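Local structure of tylactone synthase starter module and modules 1 & 2 (Streptomyces fradiae, 2Z5L) at residues Leu414-Arg419 with Asn471-Thr476; Arg274-Leu279 with Glu305-His310. The protein probably reduces, as the first ketoreductase of the tylosin polyketide synthase, the beta-keto group of the growing polyketide chain and sets the chirality of the resulting alcohol. All coordinates share one frame; numbering follows the deposited sequence.

Interaction 1 (Leu414-Arg419 with Asn471-Thr476)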
# COMPACT_ATOMS: atom_id res chain seq x y z
N LEU A 414 -0.81 -9.22 -0.83
CA LEU A 414 -0.75 -10.37 -1.70
C LEU A 414 0.50 -11.19 -1.37
O LEU A 414 0.46 -12.42 -1.37
CB LEU A 414 -0.70 -9.94 -3.17
CG LEU A 414 -0.46 -11.04 -4.21
CD1 LEU A 414 -1.66 -11.98 -4.27
CD2 LEU A 414 -0.23 -10.41 -5.59
N ALA A 415 1.59 -10.50 -1.05
CA ALA A 415 2.83 -11.17 -0.70
C ALA A 415 2.59 -11.99 0.56
O ALA A 415 2.89 -13.19 0.60
CB ALA A 415 3.93 -10.14 -0.45
N GLU A 416 2.03 -11.34 1.58
CA GLU A 416 1.72 -11.99 2.86
C GLU A 416 0.80 -13.19 2.66
O GLU A 416 1.09 -14.28 3.15
CB GLU A 416 1.06 -11.00 3.84
CG GLU A 416 1.90 -9.77 4.14
CD GLU A 416 1.44 -9.03 5.40
OE1 GLU A 416 1.60 -9.57 6.51
OE2 GLU A 416 0.93 -7.90 5.27
N ARG A 417 -0.30 -12.98 1.94
CA ARG A 417 -1.21 -14.08 1.72
C ARG A 417 -0.57 -15.24 0.98
O ARG A 417 -0.87 -16.41 1.24
CB ARG A 417 -2.46 -13.61 0.97
CG ARG A 417 -3.32 -12.65 1.77
CD ARG A 417 -4.70 -12.53 1.16
NE ARG A 417 -4.65 -12.16 -0.25
CZ ARG A 417 -4.41 -10.92 -0.69
NH1 ARG A 417 -4.20 -9.94 0.17
NH2 ARG A 417 -4.40 -10.66 -1.99
N ARG A 418 0.33 -14.93 0.05
CA ARG A 418 1.00 -15.97 -0.73
C ARG A 418 1.92 -16.86 0.11
O ARG A 418 1.80 -18.08 0.08
CB ARG A 418 1.84 -15.36 -1.87
CG ARG A 418 1.07 -15.09 -3.14
CD ARG A 418 2.00 -14.55 -4.22
NE ARG A 418 2.98 -15.54 -4.68
CZ ARG A 418 2.72 -16.50 -5.56
NH1 ARG A 418 1.51 -16.62 -6.09
NH2 ARG A 418 3.68 -17.36 -5.91
N ARG A 419 2.83 -16.22 0.83
CA ARG A 419 3.77 -16.94 1.66
C ARG A 419 3.05 -17.81 2.68
O ARG A 419 3.27 -19.02 2.74
CB ARG A 419 4.71 -15.96 2.33
CG ARG A 419 5.67 -15.29 1.36
CD ARG A 419 6.79 -16.24 0.95
NE ARG A 419 7.76 -16.38 2.04
CZ ARG A 419 8.74 -15.53 2.28
NH1 ARG A 419 8.91 -14.47 1.50
NH2 ARG A 419 9.53 -15.71 3.33
N ASN A 471 14.98 -14.03 2.25
CA ASN A 471 13.67 -14.58 1.93
C ASN A 471 12.58 -13.74 2.60
O ASN A 471 11.63 -14.28 3.15
CB ASN A 471 13.54 -16.03 2.39
CG ASN A 471 12.88 -16.90 1.34
OD1 ASN A 471 11.66 -17.12 1.37
ND2 ASN A 471 13.68 -17.41 0.40
N ASP A 472 12.74 -12.42 2.55
CA ASP A 472 11.76 -11.52 3.15
C ASP A 472 10.39 -11.67 2.51
O ASP A 472 10.26 -12.14 1.38
CB ASP A 472 12.20 -10.06 2.99
CG ASP A 472 13.49 -9.73 3.70
OD1 ASP A 472 13.59 -9.97 4.92
OD2 ASP A 472 14.40 -9.21 3.02
N VAL A 473 9.36 -11.26 3.26
CA VAL A 473 7.98 -11.27 2.79
C VAL A 473 7.70 -9.82 2.40
O VAL A 473 7.33 -9.54 1.26
CB VAL A 473 7.01 -11.75 3.89
CG1 VAL A 473 5.57 -11.51 3.46
CG2 VAL A 473 7.22 -13.25 4.16
N CYS A 474 7.88 -8.91 3.34
CA CYS A 474 7.69 -7.49 3.06
C CYS A 474 8.78 -6.73 3.78
O CYS A 474 9.08 -7.00 4.94
CB CYS A 474 6.32 -6.97 3.52
SG CYS A 474 4.94 -7.39 2.44
N VAL A 475 9.38 -5.79 3.08
CA VAL A 475 10.43 -4.99 3.66
C VAL A 475 10.43 -3.67 2.94
O VAL A 475 10.05 -3.61 1.76
CB VAL A 475 11.82 -5.67 3.51
CG1 VAL A 475 12.16 -5.87 2.04
CG2 VAL A 475 12.88 -4.85 4.21
N THR A 476 10.81 -2.62 3.65
CA THR A 476 10.89 -1.29 3.08
C THR A 476 12.36 -0.98 2.90
O THR A 476 13.13 -0.96 3.86
CB THR A 476 10.28 -0.20 4.02
OG1 THR A 476 8.89 -0.45 4.22
CG2 THR A 476 10.45 1.18 3.42
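Arg-419, at the end of helix 402-419 of the ketoreductase Rossmann fold, grips the backbone where helix 457-470 gives way to strand 474-477. Its NH2 donates to Asn-471 O at an unusually short 2.5 Å, and that oxygen lies close to the guanidinium plane. NH1 reaches Asp-472 O at 2.7 Å from well above the carbonyl plane, and makes a weaker bond to Asn-471 O. The guanidinium is also sandwiched: Val-473 CG2 sits over its centre, 3.3 Å from CZ of Arg-419, while Asn-471 OD1 covers the opposite face nearer the rim. Bends at chi2 (-76°) and chi3 (-75°) fold the chain back so that the guanidinium, as well as CG, lies against Val-473 CG2. The other branch, Val-473 CG1, turns to the helix and meets Glu-416 CA at 3.9 Å.

Further out, a Schellman motif with Asn-471 at C-prime, in positive phi, ends helix 457-470 and probably helps to turn these carbonyls toward the arginine. Arg-419 NH1 also donates to Ala-425 O, tying in the chain that leads to strand 426-430, and Asp-472 OD2 forms a salt bridge with Arg-28. Where the strand begins, Cys-474 SG rests 4.1 Å from Ala-415 CB.

Interaction 2 (Arg274-Leu279 with Glu305-His310)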
# COMPACT_ATOMS: atom_id res chain seq x y z
N ARG A 274 17.16 -2.12 -16.24
CA ARG A 274 18.24 -2.32 -15.28
C ARG A 274 18.22 -3.70 -14.65
O ARG A 274 19.26 -4.34 -14.47
CB ARG A 274 18.11 -1.27 -14.17
CG ARG A 274 18.91 -1.59 -12.93
CD ARG A 274 20.32 -1.15 -13.10
NE ARG A 274 20.36 0.29 -13.32
CZ ARG A 274 21.48 1.01 -13.31
NH1 ARG A 274 22.64 0.41 -13.10
NH2 ARG A 274 21.42 2.32 -13.50
N LEU A 275 17.03 -4.14 -14.26
CA LEU A 275 16.85 -5.44 -13.64
C LEU A 275 17.28 -6.49 -14.64
O LEU A 275 18.04 -7.39 -14.33
CB LEU A 275 15.38 -5.63 -13.28
CG LEU A 275 15.06 -6.43 -12.02
CD1 LEU A 275 13.59 -6.87 -12.09
CD2 LEU A 275 15.95 -7.61 -11.86
N ALA A 276 16.79 -6.35 -15.87
CA ALA A 276 17.12 -7.31 -16.91
C ALA A 276 18.63 -7.43 -17.16
O ALA A 276 19.16 -8.54 -17.12
CB ALA A 276 16.39 -6.94 -18.20
N ARG A 277 19.32 -6.32 -17.40
CA ARG A 277 20.75 -6.39 -17.63
C ARG A 277 21.49 -7.08 -16.49
O ARG A 277 22.45 -7.81 -16.72
CB ARG A 277 21.33 -4.98 -17.83
CG ARG A 277 20.90 -4.30 -19.12
CD ARG A 277 21.48 -2.88 -19.21
NE ARG A 277 21.05 -2.14 -20.39
CZ ARG A 277 21.61 -2.25 -21.59
NH1 ARG A 277 22.63 -3.08 -21.79
NH2 ARG A 277 21.16 -1.52 -22.60
N ARG A 278 21.06 -6.84 -15.26
CA ARG A 278 21.70 -7.44 -14.10
C ARG A 278 21.45 -8.95 -13.99
O ARG A 278 22.36 -9.71 -13.67
CB ARG A 278 21.23 -6.75 -12.82
CG ARG A 278 21.94 -5.42 -12.56
CD ARG A 278 23.40 -5.67 -12.12
NE ARG A 278 23.50 -6.39 -10.84
CZ ARG A 278 23.34 -5.84 -9.64
NH1 ARG A 278 23.06 -4.55 -9.51
NH2 ARG A 278 23.50 -6.58 -8.55
N LEU A 279 20.21 -9.35 -14.26
CA LEU A 279 19.84 -10.76 -14.20
C LEU A 279 20.53 -11.55 -15.30
O LEU A 279 21.18 -12.56 -15.05
CB LEU A 279 18.32 -10.89 -14.31
CG LEU A 279 17.64 -10.23 -13.09
CD1 LEU A 279 16.16 -10.55 -13.06
CD2 LEU A 279 18.34 -10.73 -11.81
N GLU A 305 19.30 -7.42 -27.98
CA GLU A 305 20.57 -7.86 -28.56
C GLU A 305 21.70 -7.81 -27.52
O GLU A 305 22.49 -8.74 -27.41
CB GLU A 305 20.97 -6.99 -29.75
CG GLU A 305 20.24 -7.24 -31.05
CD GLU A 305 20.76 -6.33 -32.16
OE1 GLU A 305 22.00 -6.11 -32.20
OE2 GLU A 305 19.96 -5.85 -33.00
N GLU A 306 21.78 -6.72 -26.76
CA GLU A 306 22.83 -6.63 -25.76
C GLU A 306 22.60 -7.65 -24.65
O GLU A 306 23.55 -8.18 -24.12
CB GLU A 306 22.88 -5.21 -25.18
CG GLU A 306 23.00 -4.16 -26.26
CD GLU A 306 23.16 -2.74 -25.73
OE1 GLU A 306 23.08 -1.81 -26.56
OE2 GLU A 306 23.37 -2.58 -24.51
N LEU A 307 21.33 -7.93 -24.34
CA LEU A 307 21.00 -8.89 -23.30
C LEU A 307 21.38 -10.33 -23.71
O LEU A 307 21.81 -11.12 -22.87
CB LEU A 307 19.50 -8.81 -22.96
CG LEU A 307 18.93 -7.52 -22.35
CD1 LEU A 307 17.44 -7.65 -22.14
CD2 LEU A 307 19.61 -7.22 -21.03
N ARG A 308 21.21 -10.66 -24.98
CA ARG A 308 21.56 -12.00 -25.47
C ARG A 308 23.07 -12.14 -25.49
O ARG A 308 23.60 -13.25 -25.45
CB ARG A 308 21.03 -12.20 -26.88
CG ARG A 308 19.57 -12.02 -27.00
CD ARG A 308 19.12 -12.20 -28.43
NE ARG A 308 17.66 -12.08 -28.49
CZ ARG A 308 17.00 -11.07 -29.05
NH1 ARG A 308 17.67 -10.09 -29.64
NH2 ARG A 308 15.67 -11.04 -29.02
N GLY A 309 23.77 -11.01 -25.54
CA GLY A 309 25.22 -11.04 -25.54
C GLY A 309 25.76 -11.60 -24.25
O GLY A 309 26.92 -12.01 -24.18
N HIS A 310 24.93 -11.60 -23.21
CA HIS A 310 25.35 -12.13 -21.91
C HIS A 310 25.20 -13.64 -21.92
O HIS A 310 25.59 -14.30 -20.96
CB HIS A 310 24.50 -11.54 -20.79
CG HIS A 310 24.86 -10.13 -20.45
ND1 HIS A 310 26.07 -9.78 -19.89
CD2 HIS A 310 24.18 -8.97 -20.63
CE1 HIS A 310 26.12 -8.47 -19.75
NE2 HIS A 310 24.99 -7.95 -20.20
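Two neighbouring helices of the Rossmann fold, 270-281 and 300-308, meet here through a leucine and a salt bridge. The first begins within what looks like a GxGxxG-type glycine-rich segment, which in Rossmann folds commonly lies at the nucleotide cofactor. Leu-307 reaches across to the other helix with its two methyl branches: CD2 lies against the backbone and the start of the side chain of Arg-277, 3.7 Å from Arg-277 CG, and CD1 faces Ala-276 CB at 4.1 Å. The leucine and arginine side chains cross at about a right angle.

Beyond this apolar patch Arg-277 runs extended from CG to NE (chi2 178°, chi3 -177°), which carries its guanidinium past the leucine to Glu-306. There both terminal nitrogens converge end-on upon a single carboxylate oxygen, NH1 at 2.9 Å and NH2 at 3.1 Å from Glu-306 OE2. The oxygen lies almost in the guanidinium plane, but the two flat groups are turned 56° from each other. NH1 approaches on the anti side and NH2 from above the carboxylate plane, both from the same face. Both residues are exposed at the surface, where solvent probably weakens the charge attraction. At the other end of the contact His-310 presents a ring face to Arg-277 O, its NE2 4.3 Å from that oxygen.

Beneath the helices, Ala-276 touches Leu-287 and Leu-307 touches Leu-289, both on strand 286-291, while Ala-276 also reaches Ile-264 of strand 261-265. Arg-274 and Arg-278 extend to helix 457-470, each pairing with an aspartate there, Asp-458 and Asp-462 respectively.

The two contacts have centres about 27 Å apart and do not touch, yet helix 457-470 relates them: its far end leads into interaction 1, while its Asp-458 and Asp-462 pair with arginines of helix 270-281 in interaction 2. Both are partly buried, with interaction 2 farther from the middle of the chain and richer in exposed residues. In each, an arginine carries the polar part. Arg-419 is spent on main-chain carbonyls, fastening a helix to the turn before a strand, whereas Arg-277 meets a carboxylate and joins helix to helix. Their apolar partners differ likewise: a valine packs on the guanidinium itself in interaction 1, a leucine methyl against the base of the arginine's aliphatic chain in interaction 2.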